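Local coordinates for twitching motility protein PilT (Aquifex aeolicus, PDB 2EYU) that powers the retraction of type IV pili that drives twitching motility, probably by hydrolysing ATP through its C-terminal motor domain, at residues 17-22 with 45-49; 110-114 with 142-147; 219-224 with 241-247. The protein carries 1 engineered substitution. All blocks are in the same frame, centred on the assembly; numbering follows the deposited sequence.

Interaction 1: 17-22 with 45-49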
loop_
_atom_site.group_PDB
_atom_site.type_symbol
_atom_site.label_atom_id
_atom_site.label_comp_id
_atom_site.label_asym_id
_atom_site.label_seq_id
_atom_site.Cartn_x
_atom_site.Cartn_y
_atom_site.Cartn_z
ATOM N N VAL A 17 -6.917 8.379 0.013
ATOM C CA VAL A 17 -5.876 7.491 0.543
ATOM C C VAL A 17 -5.621 7.802 2.009
ATOM O O VAL A 17 -5.414 6.937 2.863
ATOM C CB VAL A 17 -4.571 7.630 -0.255
ATOM C CG1 VAL A 17 -3.415 7.001 0.501
ATOM C CG2 VAL A 17 -4.702 7.006 -1.638
ATOM N N LEU A 18 -5.605 9.091 2.328
ATOM C CA LEU A 18 -5.459 9.534 3.716
ATOM C C LEU A 18 -6.665 9.187 4.574
ATOM O O LEU A 18 -6.627 9.074 5.808
ATOM C CB LEU A 18 -5.226 11.051 3.697
ATOM C CG LEU A 18 -4.291 11.684 4.721
ATOM C CD1 LEU A 18 -2.965 10.952 4.836
ATOM C CD2 LEU A 18 -4.056 13.152 4.368
ATOM N N GLU A 19 -7.846 8.984 3.993
ATOM C CA GLU A 19 -8.980 8.592 4.842
ATOM C C GLU A 19 -8.767 7.225 5.467
ATOM O O GLU A 19 -9.356 6.856 6.482
ATOM C CB GLU A 19 -10.231 8.521 3.977
ATOM C CG GLU A 19 -10.985 9.818 3.755
ATOM C CD GLU A 19 -12.067 9.554 2.708
ATOM O OE1 GLU A 19 -12.566 8.405 2.709
ATOM O OE2 GLU A 19 -12.373 10.470 1.924
ATOM N N LEU A 20 -7.906 6.465 4.785
ATOM C CA LEU A 20 -7.529 5.127 5.206
ATOM C C LEU A 20 -6.918 5.182 6.595
ATOM O O LEU A 20 -7.086 4.328 7.462
ATOM C CB LEU A 20 -6.530 4.488 4.237
ATOM C CG LEU A 20 -7.069 3.931 2.914
ATOM C CD1 LEU A 20 -8.065 4.862 2.262
ATOM C CD2 LEU A 20 -5.905 3.632 1.973
ATOM N N CYS A 21 -6.166 6.255 6.852
ATOM C CA CYS A 21 -5.572 6.357 8.174
ATOM C C CYS A 21 -6.632 6.508 9.266
ATOM O O CYS A 21 -6.287 6.374 10.444
ATOM C CB CYS A 21 -4.659 7.576 8.260
ATOM S SG CYS A 21 -3.388 7.474 6.953
ATOM N N HIS A 22 -7.871 6.833 8.899
ATOM C CA HIS A 22 -8.894 6.917 9.947
ATOM C C HIS A 22 -9.524 5.560 10.181
ATOM O O HIS A 22 -10.410 5.425 11.033
ATOM C CB HIS A 22 -9.931 7.974 9.547
ATOM C CG HIS A 22 -9.379 9.353 9.796
ATOM N ND1 HIS A 22 -9.291 10.326 8.837
ATOM C CD2 HIS A 22 -8.888 9.904 10.927
ATOM C CE1 HIS A 22 -8.767 11.426 9.356
ATOM N NE2 HIS A 22 -8.510 11.198 10.633
HETATM N N MSE A 45 1.927 9.298 5.463
HETATM C CA MSE A 45 0.635 8.858 5.997
HETATM C C MSE A 45 0.724 8.579 7.479
HETATM O O MSE A 45 -0.149 8.935 8.279
HETATM C CB MSE A 45 0.127 7.580 5.329
HETATM C CG MSE A 45 -0.177 7.638 3.855
HETATM SE SE MSE A 45 -0.710 5.942 3.103
HETATM C CE MSE A 45 -2.308 5.888 4.197
ATOM N N ILE A 46 1.776 7.923 7.963
ATOM C CA ILE A 46 1.892 7.760 9.409
ATOM C C ILE A 46 2.099 9.092 10.105
ATOM O O ILE A 46 1.582 9.396 11.184
ATOM C CB ILE A 46 3.060 6.802 9.720
ATOM C CG1 ILE A 46 2.797 5.347 9.311
ATOM C CG2 ILE A 46 3.471 6.887 11.182
ATOM C CD1 ILE A 46 4.062 4.516 9.482
ATOM N N ASP A 47 2.900 9.978 9.499
ATOM C CA ASP A 47 3.134 11.257 10.163
ATOM C C ASP A 47 1.864 12.109 10.249
ATOM O O ASP A 47 1.819 12.939 11.153
ATOM C CB ASP A 47 4.224 12.085 9.472
ATOM C CG ASP A 47 4.684 13.223 10.373
ATOM O OD1 ASP A 47 4.561 14.390 9.949
ATOM O OD2 ASP A 47 5.148 12.944 11.497
ATOM N N TYR A 48 0.899 11.895 9.366
ATOM C CA TYR A 48 -0.435 12.457 9.465
ATOM C C TYR A 48 -1.080 11.984 10.760
ATOM O O TYR A 48 -1.649 12.768 11.517
ATOM C CB TYR A 48 -1.354 12.044 8.312
ATOM C CG TYR A 48 -2.802 12.485 8.465
ATOM C CD1 TYR A 48 -3.207 13.798 8.349
ATOM C CD2 TYR A 48 -3.789 11.542 8.747
ATOM C CE1 TYR A 48 -4.530 14.191 8.495
ATOM C CE2 TYR A 48 -5.107 11.915 8.895
ATOM C CZ TYR A 48 -5.486 13.238 8.772
ATOM O OH TYR A 48 -6.806 13.575 8.922
ATOM N N ILE A 49 -0.999 10.668 10.941
ATOM C CA ILE A 49 -1.558 10.085 12.155
ATOM C C ILE A 49 -0.916 10.780 13.345
ATOM O O ILE A 49 -1.651 11.344 14.154
ATOM C CB ILE A 49 -1.333 8.564 12.195
ATOM C CG1 ILE A 49 -1.770 7.826 10.928
ATOM C CG2 ILE A 49 -2.024 7.982 13.406
ATOM C CD1 ILE A 49 -1.280 6.395 10.825
#
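A mostly apolar contact sets a short, weakly bonded helix, about 16-19, and the turn after it against helix 38-52, the helix that follows a glycine-rich loop consistent with the Walker A motif of a P-loop NTPase. C21 and L18, with smaller shares from H22 and V17, meet M45, Y48 and I49 of helix 38-52; Y48 and I49 follow M45 by three and four residues, one turn on. CA atoms come closest at L18 to M45 (6.5 Å) and C21 to I49 (6.8 Å). M45, a selenomethionine, extends its chain across the gap: V17 CG1 lies 3.9 Å from M45 SE, V17 O is 3.5 Å from M45 CE, and C21 SG meets the same M45 CE at 3.4 Å. C21 also packs on the helix through C21 CB, 3.9 Å from I49 CG1 and 4.1 Å from Y48 CD2. M45 and I49 also reach F127 of strand 125-130, and I49 reaches I57 of strand 56-61, so the contact extends the hydrophobic layer over the central sheet. L18 lies over one face of the tyrosine ring in a CH-pi contact, L18 CG standing 4.1 Å from the Y48 ring centroid and 11° off its normal. H22 approaches at the phenol end of that ring, where H22 CE1 comes to 2.9 Å from Y48 OH.

Interaction 2: 110-114 with 142-147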
loop_
_atom_site.group_PDB
_atom_site.type_symbol
_atom_site.label_atom_id
_atom_site.label_comp_id
_atom_site.label_asym_id
_atom_site.label_seq_id
_atom_site.Cartn_x
_atom_site.Cartn_y
_atom_site.Cartn_z
ATOM N N LEU A 110 6.533 -15.941 5.141
ATOM C CA LEU A 110 5.283 -16.513 5.611
ATOM C C LEU A 110 4.993 -16.086 7.041
ATOM O O LEU A 110 3.907 -15.621 7.395
ATOM C CB LEU A 110 5.382 -18.037 5.489
ATOM C CG LEU A 110 4.034 -18.765 5.516
ATOM C CD1 LEU A 110 3.020 -17.930 4.749
ATOM C CD2 LEU A 110 4.168 -20.179 4.982
ATOM N N GLU A 111 5.989 -16.236 7.923
ATOM C CA GLU A 111 5.721 -15.936 9.328
ATOM C C GLU A 111 5.310 -14.484 9.532
ATOM O O GLU A 111 4.408 -14.218 10.334
ATOM C CB GLU A 111 6.943 -16.281 10.191
ATOM C CG GLU A 111 7.538 -17.644 9.856
ATOM C CD GLU A 111 9.054 -17.648 9.824
ATOM O OE1 GLU A 111 9.673 -17.647 10.912
ATOM O OE2 GLU A 111 9.634 -17.648 8.712
ATOM N N THR A 112 5.960 -13.553 8.846
ATOM C CA THR A 112 5.707 -12.131 9.002
ATOM C C THR A 112 4.301 -11.807 8.510
ATOM O O THR A 112 3.499 -11.145 9.150
ATOM C CB THR A 112 6.639 -11.241 8.159
ATOM O OG1 THR A 112 7.990 -11.414 8.579
ATOM C CG2 THR A 112 6.264 -9.771 8.369
ATOM N N VAL A 113 4.067 -12.315 7.303
ATOM C CA VAL A 113 2.781 -12.131 6.651
ATOM C C VAL A 113 1.621 -12.668 7.485
ATOM O O VAL A 113 0.569 -12.041 7.630
ATOM C CB VAL A 113 2.773 -12.877 5.305
ATOM C CG1 VAL A 113 1.387 -12.732 4.693
ATOM C CG2 VAL A 113 3.820 -12.343 4.351
ATOM N N GLU A 114 1.800 -13.875 8.022
ATOM C CA GLU A 114 0.753 -14.474 8.855
ATOM C C GLU A 114 0.567 -13.637 10.106
ATOM O O GLU A 114 -0.530 -13.368 10.606
ATOM C CB GLU A 114 1.071 -15.921 9.227
ATOM C CG GLU A 114 -0.131 -16.842 9.230
ATOM C CD GLU A 114 -1.302 -16.353 10.055
ATOM O OE1 GLU A 114 -2.093 -15.512 9.571
ATOM O OE2 GLU A 114 -1.453 -16.821 11.203
ATOM N N ILE A 142 0.694 -12.060 -1.792
ATOM C CA ILE A 142 0.263 -12.288 -0.417
ATOM C C ILE A 142 -0.306 -13.698 -0.304
ATOM O O ILE A 142 0.098 -14.454 0.573
ATOM C CB ILE A 142 -0.763 -11.259 0.066
ATOM C CG1 ILE A 142 -0.162 -9.878 0.350
ATOM C CG2 ILE A 142 -1.490 -11.789 1.301
ATOM C CD1 ILE A 142 1.045 -9.999 1.271
ATOM N N VAL A 143 -1.227 -14.067 -1.194
ATOM C CA VAL A 143 -1.855 -15.375 -1.047
ATOM C C VAL A 143 -0.919 -16.531 -1.371
ATOM O O VAL A 143 -0.860 -17.528 -0.647
ATOM C CB VAL A 143 -3.089 -15.453 -1.974
ATOM C CG1 VAL A 143 -3.590 -16.890 -2.053
ATOM C CG2 VAL A 143 -4.147 -14.490 -1.471
ATOM N N ASP A 144 -0.200 -16.410 -2.481
ATOM C CA ASP A 144 0.587 -17.485 -3.068
ATOM C C ASP A 144 1.756 -17.887 -2.195
ATOM O O ASP A 144 2.378 -18.939 -2.265
ATOM C CB ASP A 144 1.133 -17.053 -4.442
ATOM C CG ASP A 144 0.262 -17.507 -5.595
ATOM O OD1 ASP A 144 -0.773 -16.850 -5.834
ATOM O OD2 ASP A 144 0.632 -18.505 -6.248
ATOM N N ILE A 145 2.126 -16.974 -1.285
ATOM C CA ILE A 145 3.280 -17.391 -0.471
ATOM C C ILE A 145 2.844 -18.510 0.462
ATOM O O ILE A 145 3.695 -19.249 0.936
ATOM C CB ILE A 145 3.859 -16.187 0.265
ATOM C CG1 ILE A 145 2.888 -15.502 1.223
ATOM C CG2 ILE A 145 4.402 -15.188 -0.755
ATOM C CD1 ILE A 145 2.819 -14.002 1.048
ATOM N N PHE A 146 1.541 -18.646 0.695
ATOM C CA PHE A 146 0.990 -19.687 1.555
ATOM C C PHE A 146 0.853 -21.059 0.920
ATOM O O PHE A 146 0.783 -21.187 -0.298
ATOM C CB PHE A 146 -0.409 -19.224 2.016
ATOM C CG PHE A 146 -0.284 -18.203 3.137
ATOM C CD1 PHE A 146 -0.146 -16.859 2.845
ATOM C CD2 PHE A 146 -0.299 -18.590 4.462
ATOM C CE1 PHE A 146 -0.031 -15.929 3.850
ATOM C CE2 PHE A 146 -0.186 -17.658 5.473
ATOM C CZ PHE A 146 -0.047 -16.327 5.169
ATOM N N PRO A 147 0.827 -22.125 1.715
ATOM C CA PRO A 147 0.593 -23.453 1.130
ATOM C C PRO A 147 -0.824 -23.533 0.561
ATOM O O PRO A 147 -1.737 -22.948 1.148
ATOM C CB PRO A 147 0.756 -24.425 2.299
ATOM C CG PRO A 147 1.344 -23.634 3.411
ATOM C CD PRO A 147 1.054 -22.180 3.160
#
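L110, in the first turn of helix 110-121, sends its side chain over the ring of F146: L110 CD1 stands 3.3 Å from the ring centroid, 13° off the normal, a close CH-pi contact. The other methyl, L110 CD2, rests 4.1 Å from P147 CD, and L110 CD1 is also 4.3 Å from I145 CG1, so this one leucine spans the chain from I145 to P147. E111 and T112 take no part and touch helix 87-97 instead. V113, one turn on from L110, has its CA-to-CB bond directed toward the second segment; V113 CG1 meets the edge of the phenylalanine ring at F146 CE1 (3.6 Å) and reaches I142 CD1 at 4.4 Å. E114 follows along the ring edge with its aliphatic part, E114 CG lying 3.8 Å from F146 CE2, while its carboxylate makes a salt bridge to R118 of the same helix. Helix 110-121 is the connection of a beta-alpha-beta unit between the parallel strands 101-104 and 125-130, and I142 to P147 form the last turn of the next helix and the exit from it. F146 also touches V154 of helix 151-161. No hydrogen bond crosses between the segments, so the fit rests on shape and hydrophobic burial, with the phenylalanine ring as the common surface.

Interaction 3: 219-224 with 241-247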
loop_
_atom_site.group_PDB
_atom_site.type_symbol
_atom_site.label_atom_id
_atom_site.label_comp_id
_atom_site.label_asym_id
_atom_site.label_seq_id
_atom_site.Cartn_x
_atom_site.Cartn_y
_atom_site.Cartn_z
HETATM N N MSE A 219 -3.033 1.909 -12.705
HETATM C CA MSE A 219 -1.787 2.620 -13.013
HETATM C C MSE A 219 -1.825 3.218 -14.409
HETATM O O MSE A 219 -1.476 4.386 -14.614
HETATM C CB MSE A 219 -0.679 1.583 -12.850
HETATM C CG MSE A 219 0.704 1.977 -13.319
HETATM SE SE MSE A 219 1.463 3.329 -12.184
HETATM C CE MSE A 219 2.028 2.052 -10.851
ATOM N N ASN A 220 -2.257 2.402 -15.370
ATOM C CA ASN A 220 -2.396 2.774 -16.777
ATOM C C ASN A 220 -3.251 4.015 -16.930
ATOM O O ASN A 220 -3.022 4.901 -17.760
ATOM C CB ASN A 220 -2.998 1.612 -17.559
ATOM C CG ASN A 220 -1.983 0.715 -18.225
ATOM O OD1 ASN A 220 -2.310 -0.331 -18.788
ATOM N ND2 ASN A 220 -0.729 1.124 -18.177
ATOM N N GLN A 221 -4.286 4.120 -16.091
ATOM C CA GLN A 221 -5.093 5.341 -16.162
ATOM C C GLN A 221 -4.325 6.563 -15.662
ATOM O O GLN A 221 -4.341 7.657 -16.247
ATOM C CB GLN A 221 -6.369 5.168 -15.350
ATOM C CG GLN A 221 -7.257 3.971 -15.680
ATOM C CD GLN A 221 -8.530 4.102 -14.845
ATOM O OE1 GLN A 221 -8.789 3.326 -13.926
ATOM N NE2 GLN A 221 -9.290 5.139 -15.183
ATOM N N THR A 222 -3.648 6.371 -14.536
ATOM C CA THR A 222 -2.880 7.431 -13.895
ATOM C C THR A 222 -1.758 7.935 -14.803
ATOM O O THR A 222 -1.473 9.130 -14.857
ATOM C CB THR A 222 -2.274 6.971 -12.559
ATOM O OG1 THR A 222 -3.290 6.588 -11.620
ATOM C CG2 THR A 222 -1.526 8.147 -11.940
ATOM N N LEU A 223 -1.103 7.032 -15.523
ATOM C CA LEU A 223 -0.153 7.402 -16.559
ATOM C C LEU A 223 -0.800 8.178 -17.695
ATOM O O LEU A 223 -0.328 9.186 -18.232
ATOM C CB LEU A 223 0.492 6.129 -17.135
ATOM C CG LEU A 223 1.330 5.334 -16.142
ATOM C CD1 LEU A 223 1.628 3.938 -16.673
ATOM C CD2 LEU A 223 2.600 6.108 -15.832
ATOM N N TYR A 224 -1.962 7.664 -18.097
ATOM C CA TYR A 224 -2.731 8.353 -19.130
ATOM C C TYR A 224 -3.015 9.785 -18.717
ATOM O O TYR A 224 -2.705 10.718 -19.478
ATOM C CB TYR A 224 -4.001 7.569 -19.423
ATOM C CG TYR A 224 -4.911 8.108 -20.503
ATOM C CD1 TYR A 224 -4.414 8.716 -21.643
ATOM C CD2 TYR A 224 -6.287 7.998 -20.374
ATOM C CE1 TYR A 224 -5.267 9.199 -22.617
ATOM C CE2 TYR A 224 -7.149 8.476 -21.342
ATOM C CZ TYR A 224 -6.630 9.079 -22.465
ATOM O OH TYR A 224 -7.476 9.561 -23.436
ATOM N N SER A 241 4.257 1.558 -17.675
ATOM C CA SER A 241 3.003 0.814 -17.712
ATOM C C SER A 241 3.182 -0.676 -17.479
ATOM O O SER A 241 4.001 -1.346 -18.108
ATOM C CB SER A 241 2.327 1.039 -19.073
ATOM O OG SER A 241 1.316 0.088 -19.322
ATOM N N PRO A 242 2.388 -1.250 -16.571
ATOM C CA PRO A 242 2.415 -2.700 -16.348
ATOM C C PRO A 242 1.622 -3.434 -17.427
ATOM O O PRO A 242 1.405 -4.636 -17.368
ATOM C CB PRO A 242 1.715 -2.861 -15.002
ATOM C CG PRO A 242 0.817 -1.675 -14.888
ATOM C CD PRO A 242 1.413 -0.568 -15.713
ATOM N N ASP A 243 1.174 -2.691 -18.434
ATOM C CA ASP A 243 0.590 -3.286 -19.625
ATOM C C ASP A 243 0.485 -2.231 -20.722
ATOM O O ASP A 243 -0.512 -1.560 -20.902
ATOM C CB ASP A 243 -0.781 -3.918 -19.398
ATOM C CG ASP A 243 -0.938 -5.105 -20.340
ATOM O OD1 ASP A 243 0.022 -5.906 -20.415
ATOM O OD2 ASP A 243 -1.997 -5.209 -20.983
ATOM N N PRO A 244 1.570 -2.094 -21.469
ATOM C CA PRO A 244 1.650 -1.049 -22.495
ATOM C C PRO A 244 0.512 -1.154 -23.498
ATOM O O PRO A 244 0.002 -0.153 -23.999
ATOM C CB PRO A 244 2.998 -1.358 -23.134
ATOM C CG PRO A 244 3.275 -2.787 -22.809
ATOM C CD PRO A 244 2.775 -2.934 -21.396
ATOM N N LYS A 245 0.066 -2.371 -23.816
ATOM C CA LYS A 245 -0.946 -2.561 -24.852
ATOM C C LYS A 245 -2.264 -1.860 -24.541
ATOM O O LYS A 245 -2.897 -1.290 -25.439
ATOM C CB LYS A 245 -1.205 -4.059 -25.050
ATOM C CG LYS A 245 -0.767 -4.577 -26.409
ATOM C CD LYS A 245 0.738 -4.787 -26.447
ATOM C CE LYS A 245 1.151 -5.435 -27.761
ATOM N NZ LYS A 245 0.571 -6.809 -27.896
ATOM N N GLU A 246 -2.657 -1.932 -23.274
ATOM C CA GLU A 246 -3.816 -1.226 -22.744
ATOM C C GLU A 246 -3.612 0.285 -22.801
ATOM O O GLU A 246 -4.524 1.027 -23.174
ATOM C CB GLU A 246 -4.093 -1.683 -21.307
ATOM C CG GLU A 246 -5.499 -1.467 -20.796
ATOM C CD GLU A 246 -5.644 -1.291 -19.303
ATOM O OE1 GLU A 246 -6.693 -0.776 -18.846
ATOM O OE2 GLU A 246 -4.733 -1.648 -18.531
ATOM N N LEU A 247 -2.437 0.811 -22.464
ATOM C CA LEU A 247 -2.264 2.275 -22.570
ATOM C C LEU A 247 -2.303 2.703 -24.026
ATOM O O LEU A 247 -2.852 3.752 -24.410
ATOM C CB LEU A 247 -0.972 2.700 -21.881
ATOM C CG LEU A 247 -0.637 4.165 -21.672
ATOM C CD1 LEU A 247 -1.798 4.963 -21.083
ATOM C CD2 LEU A 247 0.582 4.342 -20.765
#
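An ST turn leads into helix 244-251, and the start of helix 219-228 packs against it. S241 OG accepts from D243 N at 2.9 Å, and D243, two residues on, is at the N-cap position; the hydroxyl sits tightly against its neighbours in the model, so its exact place is less sure. D243 makes no side-chain capping bond. Into the hollow between turn and helix points N220, the most deeply covered residue of the contact, whose CA is 5.8 Å from that of L247. Its amide lies amid three polar groups, the hydroxyl of S241, the carbonyl of D243 and the carboxylate of E246. The amide is probably turned over as modelled: N220 OD1 faces E246 OE2 at 2.8 Å and D243 O at 3.0 Å, and in the reverse orientation these approaches may be hydrogen bonds. E246 OE2 is hydrogen-bonded to Y204 OH. Together with helix 234-240, the two helices form a helical cluster at the C-terminal end of the chain, beyond the last strand of the central sheet; L247 touches A237 of the intervening helix. Apolar contacts lie beside the polar group. M219 CG meets P242 CD at 3.6 Å, and this selenomethionine lies near, without touching, the probable Walker A loop. L223 CD1 packs on S241 CA at 3.6 Å, L223 CB lies 4.0 Å from L247 CD2, and Y224 CB sits 3.8 Å from L247 CD1.

From the N terminus the three contacts come in series, none nesting or crossing. Interaction 1 closes first, a short loop through strand 26-31, tying the N-terminal segment to the helix after the probable Walker A loop. Interaction 2 then closes a loop that runs through strand 125-130, linking the start of helix 110-121 to the end of helix 135-144 and the residues after it. Interaction 3 closes a loop after strand 216-217 that contains no strand and is mostly helix, joining helices at the C-terminal end. The first two lie on opposite sides of the chain's centre, their centres 26 Å apart, while interaction 3 lies 27 and 29 Å from them, centre to centre.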